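Local coordinates for cyanuric acid amidohydrolase (Azorhizobium caulinodans, PDB 4NQ3), which catalyses the hydrolytic opening of the s-triazine ring of cyanuric acid to carboxybiuret, which then decarboxylates spontaneously to biuret, at residues C75-G80 and F152-C157. Sequence-based numbering, arbitrary orientation.
With BR8 (barbituric acid), chain C.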
loop_
_atom_site.group_PDB
_atom_site.type_symbol
_atom_site.label_atom_id
_atom_site.label_comp_id
_atom_site.label_asym_id
_atom_site.label_seq_id
_atom_site.Cartn_x
_atom_site.Cartn_y
_atom_site.Cartn_z
ATOM N N CYS A 75 -4.579 26.167 -18.561
ATOM C CA CYS A 75 -4.973 24.797 -18.274
ATOM C C CYS A 75 -3.946 24.125 -17.408
ATOM O O CYS A 75 -2.770 24.026 -17.791
ATOM C CB CYS A 75 -5.159 24.004 -19.556
ATOM S SG CYS A 75 -6.745 24.416 -20.355
ATOM N N LEU A 76 -4.387 23.677 -16.236
ATOM C CA LEU A 76 -3.511 22.975 -15.311
ATOM C C LEU A 76 -3.906 21.493 -15.266
ATOM O O LEU A 76 -4.932 21.126 -14.689
ATOM C CB LEU A 76 -3.579 23.620 -13.930
ATOM C CG LEU A 76 -3.063 25.065 -13.823
ATOM C CD1 LEU A 76 -3.113 25.599 -12.389
ATOM C CD2 LEU A 76 -1.627 25.205 -14.362
ATOM N N VAL A 77 -3.102 20.661 -15.920
ATOM C CA VAL A 77 -3.254 19.209 -15.877
ATOM C C VAL A 77 -2.201 18.580 -14.968
ATOM O O VAL A 77 -1.050 18.406 -15.370
ATOM C CB VAL A 77 -3.128 18.557 -17.281
ATOM C CG1 VAL A 77 -3.414 17.089 -17.191
ATOM C CG2 VAL A 77 -4.011 19.243 -18.286
HETATM N N MSE A 78 -2.576 18.249 -13.742
HETATM C CA MSE A 78 -1.624 17.595 -12.860
HETATM C C MSE A 78 -1.949 16.122 -12.782
HETATM O O MSE A 78 -2.964 15.737 -12.213
HETATM C CB MSE A 78 -1.638 18.206 -11.466
HETATM C CG MSE A 78 -1.220 19.684 -11.415
HETATM SE SE MSE A 78 0.650 19.968 -11.911
HETATM C CE MSE A 78 0.333 20.920 -13.591
ATOM N N SER A 79 -1.103 15.298 -13.383
ATOM C CA SER A 79 -1.284 13.855 -13.333
ATOM C C SER A 79 -0.375 13.256 -12.295
ATOM O O SER A 79 0.847 13.382 -12.404
ATOM C CB SER A 79 -0.999 13.212 -14.676
ATOM O OG SER A 79 -1.300 11.837 -14.607
ATOM N N GLY A 80 -0.976 12.653 -11.268
ATOM C CA GLY A 80 -0.240 12.054 -10.168
ATOM C C GLY A 80 0.283 10.681 -10.531
ATOM O O GLY A 80 -0.079 10.105 -11.566
ATOM N N PHE A 152 -2.446 14.803 -30.314
ATOM C CA PHE A 152 -2.576 14.445 -28.926
ATOM C C PHE A 152 -3.575 15.356 -28.244
ATOM O O PHE A 152 -3.472 16.561 -28.354
ATOM C CB PHE A 152 -1.224 14.558 -28.273
ATOM C CG PHE A 152 -1.143 13.921 -26.939
ATOM C CD1 PHE A 152 -0.957 12.555 -26.835
ATOM C CD2 PHE A 152 -1.202 14.696 -25.784
ATOM C CE1 PHE A 152 -0.847 11.951 -25.608
ATOM C CE2 PHE A 152 -1.101 14.095 -24.531
ATOM C CZ PHE A 152 -0.914 12.714 -24.445
ATOM N N VAL A 153 -4.586 14.791 -27.602
ATOM C CA VAL A 153 -5.521 15.606 -26.843
ATOM C C VAL A 153 -5.503 15.198 -25.374
ATOM O O VAL A 153 -5.935 14.098 -25.018
ATOM C CB VAL A 153 -6.932 15.503 -27.403
ATOM C CG1 VAL A 153 -7.879 16.407 -26.622
ATOM C CG2 VAL A 153 -6.895 15.903 -28.849
ATOM N N GLN A 154 -4.958 16.076 -24.533
ATOM C CA GLN A 154 -4.905 15.855 -23.091
ATOM C C GLN A 154 -6.180 16.374 -22.450
ATOM O O GLN A 154 -6.598 17.462 -22.747
ATOM C CB GLN A 154 -3.673 16.546 -22.508
ATOM C CG GLN A 154 -3.474 16.366 -21.038
ATOM C CD GLN A 154 -3.349 14.922 -20.657
ATOM O OE1 GLN A 154 -2.494 14.194 -21.166
ATOM N NE2 GLN A 154 -4.225 14.479 -19.768
ATOM N N VAL A 155 -6.805 15.591 -21.590
ATOM C CA VAL A 155 -7.979 16.048 -20.868
ATOM C C VAL A 155 -7.813 15.753 -19.380
ATOM O O VAL A 155 -7.421 14.653 -18.997
ATOM C CB VAL A 155 -9.270 15.394 -21.391
ATOM C CG1 VAL A 155 -10.434 15.610 -20.426
ATOM C CG2 VAL A 155 -9.601 15.954 -22.725
ATOM N N LYS A 156 -8.096 16.752 -18.550
ATOM C CA LYS A 156 -8.145 16.560 -17.117
ATOM C C LYS A 156 -9.607 16.467 -16.733
ATOM O O LYS A 156 -10.374 17.378 -17.034
ATOM C CB LYS A 156 -7.474 17.712 -16.390
ATOM C CG LYS A 156 -7.338 17.483 -14.905
ATOM C CD LYS A 156 -6.258 16.509 -14.647
ATOM C CE LYS A 156 -6.477 15.741 -13.368
ATOM N NZ LYS A 156 -5.479 14.633 -13.217
ATOM N N CYS A 157 -10.017 15.363 -16.117
ATOM C CA CYS A 157 -11.439 15.188 -15.813
ATOM C C CYS A 157 -11.663 14.872 -14.344
ATOM O O CYS A 157 -10.748 14.440 -13.654
ATOM C CB CYS A 157 -12.034 14.067 -16.658
ATOM S SG CYS A 157 -11.091 12.520 -16.463
HETATM N N1 BR8 C . -5.010 10.498 -12.581
HETATM C C2 BR8 C . -3.753 10.728 -12.142
HETATM O O2 BR8 C . -3.601 11.510 -11.223
HETATM N N3 BR8 C . -2.690 10.087 -12.712
HETATM C C4 BR8 C . -2.857 9.161 -13.773
HETATM O O4 BR8 C . -1.879 8.599 -14.255
HETATM C C5 BR8 C . -4.221 8.843 -14.390
HETATM C C6 BR8 C . -5.284 9.628 -13.633
HETATM O O8 BR8 C . -6.446 9.497 -13.946
#
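The Ser-Lys active site of this three-repeat hydrolase lies at this contact, where an edge strand of the repeat A sheet crosses a strand of the repeat B sheet. The axes of 75-80 and 152-157 cross at 80° and come within 7.4 Å. The strands belong to separate sheets. No backbone-to-backbone hydrogen bond joins them; Lys-156 and Gln-154 reach across to 75-80. Lys-156 is an active-site lysine and forms one of three potential Ser-Lys dyads with Ser-226. Its CG is anti to the backbone N, and a bend at chi2 (75°) turns the chain, which then runs nearly extended along 75-80 toward the ligand. NZ donates a hydrogen bond to Met-78 O at 2.9 Å, approaching from above the carbonyl plane. NZ also hydrogen-bonds OG of the nucleophile Ser-226. The bond to Met-78 O, a carbonyl of repeat A, probably helps to hold the amine beside it. Val-77 CB points at the other strand. Its CG1 lies 3.9 Å from Lys-156 CD and 3.8 Å from Gln-154 NE2. Gln-154 bends at chi2 and crosses Val-77 obliquely, while its OE1 hydrogen-bonds Ser-224 OG. Tyr-331 of repeat C and Phe-38 of repeat A both touch Val-77 and Gln-154. Past the crossing, 75-80 ends at the bound barbituric acid. Ser-79 OG, hydrogen-bonded to Lys-40 NZ, sits 2.9 Å from BR8 N3. Gly-80 N donates to BR8 O2, and Gly-80 O accepts from BR8 N3 at 2.9 Å.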